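Local atomic coordinates of conjugal transfer protein-like C-terminal domain-containing protein (PDB entry 4EC6), a protein that is probably a component of the conjugative transfer machinery of a Gram-positive plasmid, this chain being its C-terminal NTF2-like domain, which resembles VirB8 secretion proteins. Residues A[84-95]-A[147-155]. Residues are numbered along the deposited sequence; the frame is centred on the assembly and turned at random.
Sequences TYVSEKVDISDW and FLVTTQPKL
Val86 and Val149 form a single beta bridge, their CA atoms 4.7 Å apart, in which Val149 both gives and receives a bond: its N reaches Tyr85 O at 2.9 Å with 170° at the hydrogen, and its O accepts from Ser87 N at 2.9 Å. Both bonds converging on one residue, with the two chains running the same way, identify a parallel pairing on strand 147-157, the outer strand of the sheet within this chain, which pairs on its other side with strand 131-142 by backbone bonds of Leu148 and Thr150. A water donating to both Thr84 O and Phe147 O links the backbones before the bridge. Leu148 lies alongside the loop, its CD2 3.4 Å from Thr84 O. Beyond the bridge, a type I turn from Ser87 to Val90, with Ser87 OG accepting from Lys89 N in an ST turn, brings Val90 back, and its CG2 rests 3.4 Å from Thr150 O.

The second patch is a layered one. Gln152 is extended, CG anti to the backbone N (chi1 175°), which carries its chain across one face of the Trp95 indole. Its CB is 3.6 Å from Trp95 CZ2, and its amide lies almost parallel to the ring, the planes 7° apart. Trp95 NE1 and Gln152 NE2 approach to 3.2 Å, but both are donors, so this is face packing, not a hydrogen bond. On the opposite face Ile92 CG2 sits 3.5 Å above the ring centre; Tyr78 and Leu82 of helix 75-82 also touch the indole.

Directional hydrogen bonding thus fixes the loop's register at Val149, whereas at Trp95 the link between the two segments is van der Waals packing of the Gln152 chain and amide over the indole face, together joining the segment after helix 75-82 to the sheet edge.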
loop_
_atom_site.group_PDB
_atom_site.type_symbol
_atom_site.label_atom_id
_atom_site.label_comp_id
_atom_site.label_asym_id
_atom_site.label_seq_id
_atom_site.Cartn_x
_atom_site.Cartn_y
_atom_site.Cartn_z
ATOM N N THR A 84 16.600 -15.835 -5.089
ATOM C CA THR A 84 17.072 -15.178 -3.866
ATOM C C THR A 84 16.009 -15.004 -2.844
ATOM O O THR A 84 16.341 -14.898 -1.704
ATOM C CB THR A 84 17.681 -13.786 -4.086
ATOM O OG1 THR A 84 16.758 -12.960 -4.829
ATOM C CG2 THR A 84 19.000 -13.881 -4.835
ATOM N N TYR A 85 14.740 -14.933 -3.267
ATOM C CA TYR A 85 13.590 -14.841 -2.350
ATOM C C TYR A 85 13.213 -16.136 -1.696
ATOM O O TYR A 85 12.624 -16.126 -0.620
ATOM C CB TYR A 85 12.357 -14.345 -3.066
ATOM C CG TYR A 85 12.523 -12.976 -3.563
ATOM C CD1 TYR A 85 12.358 -11.897 -2.704
ATOM C CD2 TYR A 85 12.866 -12.736 -4.880
ATOM C CE1 TYR A 85 12.520 -10.605 -3.139
ATOM C CE2 TYR A 85 13.070 -11.437 -5.309
ATOM C CZ TYR A 85 12.888 -10.385 -4.421
ATOM O OH TYR A 85 13.060 -9.078 -4.840
ATOM N N VAL A 86 13.523 -17.252 -2.342
ATOM C CA VAL A 86 13.153 -18.564 -1.763
ATOM C C VAL A 86 14.273 -19.310 -1.057
ATOM O O VAL A 86 15.381 -19.397 -1.551
ATOM C CB VAL A 86 12.448 -19.451 -2.796
ATOM C CG1 VAL A 86 11.828 -20.659 -2.132
ATOM C CG2 VAL A 86 11.358 -18.621 -3.470
ATOM N N SER A 87 13.985 -19.824 0.133
ATOM C CA SER A 87 14.919 -20.700 0.810
ATOM C C SER A 87 15.358 -21.842 -0.119
ATOM O O SER A 87 14.552 -22.427 -0.837
ATOM C CB SER A 87 14.297 -21.233 2.099
ATOM O OG SER A 87 14.962 -22.370 2.601
ATOM N N GLU A 88 16.657 -22.161 -0.066
ATOM C CA GLU A 88 17.231 -23.311 -0.767
ATOM C C GLU A 88 16.587 -24.620 -0.352
ATOM O O GLU A 88 16.703 -25.597 -1.045
ATOM C CB GLU A 88 18.714 -23.413 -0.506
ATOM C CG GLU A 88 19.621 -22.981 -1.652
ATOM C CD GLU A 88 21.059 -23.577 -1.586
ATOM O OE1 GLU A 88 21.316 -24.622 -0.892
ATOM O OE2 GLU A 88 21.949 -23.020 -2.279
ATOM N N LYS A 89 15.930 -24.653 0.788
ATOM C CA LYS A 89 15.288 -25.880 1.226
ATOM C C LYS A 89 13.990 -26.143 0.511
ATOM O O LYS A 89 13.427 -27.176 0.705
ATOM C CB LYS A 89 15.000 -25.860 2.728
ATOM C CG LYS A 89 16.244 -25.951 3.588
ATOM C CD LYS A 89 15.842 -25.869 5.051
ATOM C CE LYS A 89 17.093 -25.861 5.926
ATOM N NZ LYS A 89 16.890 -25.078 7.183
ATOM N N VAL A 90 13.484 -25.198 -0.267
ATOM C CA VAL A 90 12.278 -25.439 -1.025
ATOM C C VAL A 90 12.680 -25.901 -2.421
ATOM O O VAL A 90 13.627 -25.332 -2.993
ATOM C CB VAL A 90 11.457 -24.146 -1.156
ATOM C CG1 VAL A 90 10.298 -24.341 -2.130
ATOM C CG2 VAL A 90 10.992 -23.667 0.233
ATOM N N ASP A 91 11.984 -26.921 -2.948
ATOM C CA ASP A 91 12.261 -27.433 -4.290
ATOM C C ASP A 91 11.542 -26.499 -5.266
ATOM O O ASP A 91 10.322 -26.472 -5.296
ATOM C CB ASP A 91 11.825 -28.921 -4.424
ATOM C CG ASP A 91 11.935 -29.500 -5.915
ATOM O OD1 ASP A 91 12.251 -28.779 -6.863
ATOM O OD2 ASP A 91 11.677 -30.713 -6.150
ATOM N N ILE A 92 12.302 -25.695 -6.001
ATOM C CA ILE A 92 11.694 -24.781 -6.979
ATOM C C ILE A 92 11.971 -25.253 -8.392
ATOM O O ILE A 92 11.649 -24.563 -9.358
ATOM C CB ILE A 92 12.119 -23.281 -6.858
ATOM C CG1 ILE A 92 13.612 -23.115 -7.115
ATOM C CG2 ILE A 92 11.722 -22.684 -5.517
ATOM C CD1 ILE A 92 14.016 -21.689 -7.449
ATOM N N SER A 93 12.557 -26.434 -8.522
ATOM C CA SER A 93 12.900 -26.982 -9.868
ATOM C C SER A 93 11.693 -27.123 -10.840
ATOM O O SER A 93 11.858 -27.012 -12.052
ATOM C CB SER A 93 13.596 -28.329 -9.721
ATOM O OG SER A 93 12.666 -29.278 -9.186
ATOM N N ASP A 94 10.490 -27.351 -10.309
ATOM C CA ASP A 94 9.267 -27.419 -11.152
ATOM C C ASP A 94 8.352 -26.147 -11.221
ATOM O O ASP A 94 7.296 -26.197 -11.820
ATOM C CB ASP A 94 8.437 -28.690 -10.837
ATOM C CG ASP A 94 9.263 -29.992 -11.029
ATOM O OD1 ASP A 94 9.231 -30.882 -10.140
ATOM O OD2 ASP A 94 9.986 -30.137 -12.062
ATOM N N TRP A 95 8.744 -25.019 -10.633
ATOM C CA TRP A 95 7.895 -23.837 -10.673
ATOM C C TRP A 95 7.997 -23.271 -12.047
ATOM O O TRP A 95 9.088 -23.083 -12.523
ATOM C CB TRP A 95 8.348 -22.803 -9.654
ATOM C CG TRP A 95 8.160 -23.217 -8.206
ATOM C CD1 TRP A 95 7.884 -24.486 -7.702
ATOM C CD2 TRP A 95 8.277 -22.379 -7.024
ATOM N NE1 TRP A 95 7.794 -24.455 -6.360
ATOM C CE2 TRP A 95 8.024 -23.235 -5.892
ATOM C CE3 TRP A 95 8.560 -21.036 -6.801
ATOM C CZ2 TRP A 95 8.062 -22.767 -4.598
ATOM C CZ3 TRP A 95 8.588 -20.573 -5.484
ATOM C CH2 TRP A 95 8.353 -21.423 -4.416
ATOM N N PHE A 147 14.953 -12.045 4.893
ATOM C CA PHE A 147 13.800 -12.972 4.856
ATOM C C PHE A 147 13.919 -13.990 3.756
ATOM O O PHE A 147 14.557 -13.727 2.745
ATOM C CB PHE A 147 12.517 -12.200 4.632
ATOM C CG PHE A 147 12.297 -11.121 5.631
ATOM C CD1 PHE A 147 11.806 -11.422 6.882
ATOM C CD2 PHE A 147 12.607 -9.793 5.315
ATOM C CE1 PHE A 147 11.607 -10.422 7.815
ATOM C CE2 PHE A 147 12.430 -8.778 6.249
ATOM C CZ PHE A 147 11.927 -9.092 7.504
ATOM N N LEU A 148 13.304 -15.152 3.953
ATOM C CA LEU A 148 13.165 -16.100 2.865
ATOM C C LEU A 148 11.755 -16.724 2.886
ATOM O O LEU A 148 11.185 -16.919 3.973
ATOM C CB LEU A 148 14.223 -17.167 2.954
ATOM C CG LEU A 148 15.692 -16.828 2.678
ATOM C CD1 LEU A 148 16.637 -17.880 3.240
ATOM C CD2 LEU A 148 15.906 -16.653 1.187
ATOM N N VAL A 149 11.185 -16.963 1.696
ATOM C CA VAL A 149 9.969 -17.750 1.545
ATOM C C VAL A 149 10.318 -19.236 1.809
ATOM O O VAL A 149 11.342 -19.714 1.319
ATOM C CB VAL A 149 9.391 -17.616 0.102
ATOM C CG1 VAL A 149 8.255 -18.586 -0.133
ATOM C CG2 VAL A 149 8.958 -16.185 -0.197
ATOM N N THR A 150 9.469 -19.967 2.532
ATOM C CA THR A 150 9.772 -21.324 2.884
ATOM C C THR A 150 8.694 -22.350 2.522
ATOM O O THR A 150 8.805 -23.505 2.893
ATOM C CB THR A 150 10.045 -21.454 4.403
ATOM O OG1 THR A 150 8.897 -20.992 5.145
ATOM C CG2 THR A 150 11.232 -20.657 4.820
ATOM N N THR A 151 7.608 -21.954 1.877
ATOM C CA THR A 151 6.653 -22.939 1.336
ATOM C C THR A 151 6.288 -22.501 -0.077
ATOM O O THR A 151 6.534 -21.363 -0.464
ATOM C CB THR A 151 5.368 -23.013 2.137
ATOM O OG1 THR A 151 4.813 -21.696 2.214
ATOM C CG2 THR A 151 5.616 -23.526 3.512
ATOM N N GLN A 152 5.715 -23.394 -0.862
ATOM C CA GLN A 152 5.266 -22.975 -2.176
ATOM C C GLN A 152 3.933 -22.216 -1.967
ATOM O O GLN A 152 3.123 -22.683 -1.225
ATOM C CB GLN A 152 5.075 -24.182 -3.069
ATOM C CG GLN A 152 4.486 -23.730 -4.390
ATOM C CD GLN A 152 4.319 -24.838 -5.353
ATOM O OE1 GLN A 152 3.935 -25.929 -4.971
ATOM N NE2 GLN A 152 4.603 -24.575 -6.627
ATOM N N PRO A 153 3.742 -21.021 -2.569
ATOM C CA PRO A 153 2.522 -20.245 -2.292
ATOM C C PRO A 153 1.248 -20.996 -2.686
ATOM O O PRO A 153 1.243 -21.643 -3.720
ATOM C CB PRO A 153 2.710 -19.011 -3.173
ATOM C CG PRO A 153 4.170 -18.855 -3.307
ATOM C CD PRO A 153 4.685 -20.255 -3.415
ATOM N N LYS A 154 0.212 -20.958 -1.844
ATOM C CA LYS A 154 -1.153 -21.438 -2.202
ATOM C C LYS A 154 -2.043 -20.300 -2.686
ATOM O O LYS A 154 -2.224 -19.256 -2.039
ATOM C CB LYS A 154 -1.898 -22.146 -1.049
ATOM C CG LYS A 154 -1.205 -23.340 -0.379
ATOM C CD LYS A 154 -0.188 -23.960 -1.344
ATOM C CE LYS A 154 0.337 -25.335 -0.920
ATOM N NZ LYS A 154 0.856 -25.998 -2.161
ATOM N N LEU A 155 -2.615 -20.511 -3.846
ATOM C CA LEU A 155 -3.486 -19.548 -4.455
ATOM C C LEU A 155 -4.898 -20.115 -4.329
ATOM O O LEU A 155 -5.095 -21.249 -4.644
ATOM C CB LEU A 155 -3.066 -19.445 -5.902
ATOM C CG LEU A 155 -3.181 -18.195 -6.704
ATOM C CD1 LEU A 155 -2.865 -16.963 -5.843
ATOM C CD2 LEU A 155 -2.200 -18.401 -7.849
HETATM O O HOH W 1 15.785 -12.936 0.095
#